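Local coordinates for minor capsid protein (Cafeteriavirus-dependent mavirus, PDB 6G42) that forms the penton of the mavirus capsid, a single jelly-roll protein that assembles as a pentamer, probably at the icosahedral vertices, at the interface of chains A and B. Residues are numbered along the deposited sequence; one frame, centred on the assembly and turned at random. Chains: chain A/B, Minor capsid protein.

Contact 1: the interface of chains A and B. Residues chain A 218, 226-230; chain B 37-39.
B:Arg38 lays its guanidinium against the backbone of chain A, with the carbonyl oxygen of A:Ser228 standing 3.5 Å from the guanidinium plane, above the middle of the group, while two other backbone carbonyls take its N-H groups. NH1 of B:Arg38 donates to O of A:Leu218 at 2.9 Å, nearly in the guanidinium plane. NH2 of B:Arg38 donates to O of A:Asn230 at 3.0 Å, tilted from it. A bend at chi3 (67°) folds the arginine chain over towards these acceptors. The A:Leu218 oxygen is gripped twice, since the hydroxyl OG of A:Ser228 also donates to it, from the opposite face of the carbonyl plane. OG of A:Ser228 in turn accepts a bond from the backbone N of A:Asn230 at 3.1 Å, tying the loop together. On the apolar side, A:Ile227 crosses the ring of B:Phe37 obliquely, CG1 standing over one face towards the rim and CB lying 3.7 Å from CD2 of the phenylalanine. The methyl CG2 of A:Thr226 meets the edge of the ring in its plane. With CG anti to its backbone N (chi1 -177°), the phenylalanine points its ring to this pair. A parallel beta bridge pairs A:Ser228 with B:Arg38, through weak bonds from N of A:Ser228 to O of B:Phe37 and from N of B:Ser39 to O of A:Ser228. In the fold, the loop between strands 216-217 and 231-232 of chain A meets the end of strand 33-37 of chain B.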
# COMPACT_ATOMS: atom_id res chain seq x y z
N LEU A 218 33.61 -8.95 -3.43
CA LEU A 218 33.11 -9.03 -4.82
C LEU A 218 33.62 -10.28 -5.57
O LEU A 218 34.64 -10.86 -5.18
CB LEU A 218 33.53 -7.77 -5.58
CG LEU A 218 32.76 -6.47 -5.31
CD1 LEU A 218 33.48 -5.27 -5.90
CD2 LEU A 218 31.34 -6.57 -5.85
N THR A 226 37.30 -18.73 -11.10
CA THR A 226 36.28 -18.38 -10.09
C THR A 226 36.87 -17.80 -8.79
O THR A 226 36.16 -17.14 -8.03
CB THR A 226 35.35 -19.58 -9.77
OG1 THR A 226 34.15 -19.10 -9.14
CG2 THR A 226 36.01 -20.60 -8.86
N ILE A 227 38.16 -18.06 -8.54
CA ILE A 227 38.86 -17.49 -7.38
C ILE A 227 38.92 -15.96 -7.48
O ILE A 227 39.05 -15.41 -8.58
CB ILE A 227 40.28 -18.10 -7.19
CG1 ILE A 227 40.85 -17.74 -5.81
CG2 ILE A 227 41.22 -17.69 -8.32
CD1 ILE A 227 42.11 -18.48 -5.44
N SER A 228 38.82 -15.28 -6.34
CA SER A 228 38.72 -13.82 -6.29
C SER A 228 39.18 -13.26 -4.94
O SER A 228 38.83 -13.81 -3.90
CB SER A 228 37.27 -13.39 -6.54
OG SER A 228 37.07 -12.01 -6.28
N ASP A 229 39.97 -12.19 -4.98
CA ASP A 229 40.19 -11.33 -3.80
C ASP A 229 39.72 -9.89 -4.07
O ASP A 229 40.14 -8.95 -3.40
CB ASP A 229 41.67 -11.38 -3.35
CG ASP A 229 42.60 -10.60 -4.26
OD1 ASP A 229 42.40 -10.62 -5.50
OD2 ASP A 229 43.55 -9.97 -3.74
N ASN A 230 38.82 -9.74 -5.05
CA ASN A 230 38.26 -8.45 -5.44
C ASN A 230 37.40 -7.89 -4.31
O ASN A 230 36.73 -8.63 -3.58
CB ASN A 230 37.44 -8.59 -6.73
CG ASN A 230 37.07 -7.24 -7.37
OD1 ASN A 230 37.58 -6.18 -7.00
ND2 ASN A 230 36.17 -7.29 -8.34
N PHE B 37 34.50 -18.59 -4.12
CA PHE B 37 35.84 -19.09 -3.86
C PHE B 37 36.76 -17.89 -3.67
O PHE B 37 36.87 -17.05 -4.57
CB PHE B 37 36.30 -20.00 -5.02
CG PHE B 37 37.66 -20.64 -4.84
CD1 PHE B 37 38.22 -20.89 -3.57
CD2 PHE B 37 38.38 -21.04 -5.96
CE1 PHE B 37 39.47 -21.49 -3.45
CE2 PHE B 37 39.63 -21.65 -5.84
CZ PHE B 37 40.17 -21.88 -4.59
N ARG B 38 37.39 -17.80 -2.51
CA ARG B 38 38.20 -16.63 -2.14
C ARG B 38 39.59 -17.02 -1.67
O ARG B 38 39.80 -18.09 -1.10
CB ARG B 38 37.48 -15.82 -1.06
CG ARG B 38 36.13 -15.27 -1.51
CD ARG B 38 35.67 -14.10 -0.65
NE ARG B 38 36.52 -12.92 -0.80
CZ ARG B 38 36.50 -12.08 -1.84
NH1 ARG B 38 35.68 -12.28 -2.88
NH2 ARG B 38 37.33 -11.03 -1.85
N SER B 39 40.55 -16.12 -1.91
CA SER B 39 41.97 -16.36 -1.65
C SER B 39 42.31 -16.63 -0.18
O SER B 39 43.18 -17.45 0.11
CB SER B 39 42.81 -15.18 -2.15
OG SER B 39 42.51 -14.89 -3.51

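Contact 2: the interface of chains A and B. Residues chain A 239, 241, 282; chain B 57, 252, 254, 298.
The side-chain amine nitrogen NZ of A:Lys239 reaches the amide oxygen OE1 of B:Gln298 at 3.1 Å, a weak hydrogen bond at the tip of a long side chain that spends most of its length on other neighbours. The lysine is an example of an amphipathic arm. Its CG is anti to the backbone N (chi1 -170°), and a bend at chi2 (56°) turns the rest of the chain along the surface of chain B. There CG packs 3.7 Å from the methyl CD2 of B:Leu252, the two side chains lying antiparallel, alongside one another. Further out, CE sits over the face of the B:His57 imidazole, 3.8 Å from the ring centroid and displaced towards CD2, a CH-pi contact; the two side chains cross at about a right angle. A:Tyr282 comes to the same imidazole differently, its CE1 lying in the ring plane at the edge, 3.7 Å from CD2 of the histidine. The histidine is thus touched on a face by the lysine and at an edge by the tyrosine, which should limit its rotation. A positive charge on the lysine may disfavour protonation of the nearby histidine. At the other end of the patch NH1 of B:Arg254 lies 3.8 Å from CB of A:Lys239. CD1 of A:Leu241 comes within 4.2 Å of CD2 of B:Leu252. The phenolic OH of A:Tyr282 makes a weak hydrogen bond, 3.4 Å long, with NE2 of B:His57, and either group could be the donor.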
# COMPACT_ATOMS: atom_id res chain seq x y z
N LYS A 239 18.01 -0.39 -5.12
CA LYS A 239 17.43 -1.08 -6.27
C LYS A 239 16.46 -0.17 -7.03
O LYS A 239 15.52 0.36 -6.44
CB LYS A 239 16.68 -2.34 -5.82
CG LYS A 239 16.22 -3.26 -6.95
CD LYS A 239 17.40 -3.66 -7.82
CE LYS A 239 17.10 -4.76 -8.80
NZ LYS A 239 18.38 -5.07 -9.50
N LEU A 241 13.64 0.68 -10.10
CA LEU A 241 12.56 0.06 -10.85
C LEU A 241 11.94 1.11 -11.77
O LEU A 241 11.53 2.17 -11.31
CB LEU A 241 11.51 -0.54 -9.91
CG LEU A 241 12.00 -1.74 -9.07
CD1 LEU A 241 11.03 -2.06 -7.94
CD2 LEU A 241 12.25 -2.99 -9.91
N TYR A 282 22.51 -3.93 -15.58
CA TYR A 282 22.37 -5.39 -15.48
C TYR A 282 23.53 -6.18 -16.10
O TYR A 282 23.78 -7.32 -15.70
CB TYR A 282 21.04 -5.86 -16.09
CG TYR A 282 19.87 -5.54 -15.20
CD1 TYR A 282 19.68 -6.23 -14.00
CD2 TYR A 282 18.97 -4.53 -15.52
CE1 TYR A 282 18.63 -5.93 -13.16
CE2 TYR A 282 17.91 -4.23 -14.68
CZ TYR A 282 17.74 -4.93 -13.50
OH TYR A 282 16.69 -4.64 -12.67
N HIS B 57 17.95 -11.07 -6.72
CA HIS B 57 17.14 -10.63 -7.85
C HIS B 57 17.27 -11.66 -8.95
O HIS B 57 18.34 -11.82 -9.52
CB HIS B 57 17.60 -9.25 -8.32
CG HIS B 57 16.70 -8.61 -9.34
ND1 HIS B 57 15.33 -8.78 -9.36
CD2 HIS B 57 16.99 -7.78 -10.36
CE1 HIS B 57 14.82 -8.08 -10.35
NE2 HIS B 57 15.80 -7.47 -10.98
N LEU B 252 12.12 -9.87 -7.38
CA LEU B 252 12.96 -9.11 -6.47
C LEU B 252 12.59 -9.45 -5.03
O LEU B 252 11.42 -9.50 -4.69
CB LEU B 252 12.76 -7.62 -6.71
CG LEU B 252 13.58 -6.64 -5.86
CD1 LEU B 252 15.08 -6.88 -6.03
CD2 LEU B 252 13.21 -5.22 -6.23
N ARG B 254 13.79 -8.30 -1.02
CA ARG B 254 14.55 -7.45 -0.12
C ARG B 254 14.02 -7.63 1.29
O ARG B 254 12.82 -7.64 1.51
CB ARG B 254 14.44 -5.99 -0.55
CG ARG B 254 15.22 -5.66 -1.81
CD ARG B 254 15.00 -4.22 -2.25
NE ARG B 254 13.66 -4.00 -2.78
CZ ARG B 254 13.18 -2.83 -3.22
NH1 ARG B 254 13.94 -1.73 -3.21
NH2 ARG B 254 11.94 -2.76 -3.69
N GLN B 298 21.33 -11.82 -9.11
CA GLN B 298 22.10 -11.03 -8.15
C GLN B 298 21.81 -11.55 -6.76
O GLN B 298 20.76 -12.15 -6.51
CB GLN B 298 21.76 -9.55 -8.26
CG GLN B 298 22.40 -8.88 -9.47
CD GLN B 298 21.74 -7.56 -9.90
OE1 GLN B 298 20.70 -7.15 -9.37
NE2 GLN B 298 22.35 -6.90 -10.87

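Contact 1 and contact 2 lie about 23 Å apart, measured between the centres of their C-alpha atoms, and belong to one interface between neighbouring copies of the penton protein. They share no residue, but the chain A loop of contact 1 runs into strand 231-232, which precedes strand 236-239 of contact 2, so both draw on one stretch of chain A. On chain B, contact 2 uses strands 49-59, 248-254 and 296-305. The interface is not an exact two-fold, so the two copies contribute different surfaces, which would let it repeat round a closed ring of the five copies in the assembly.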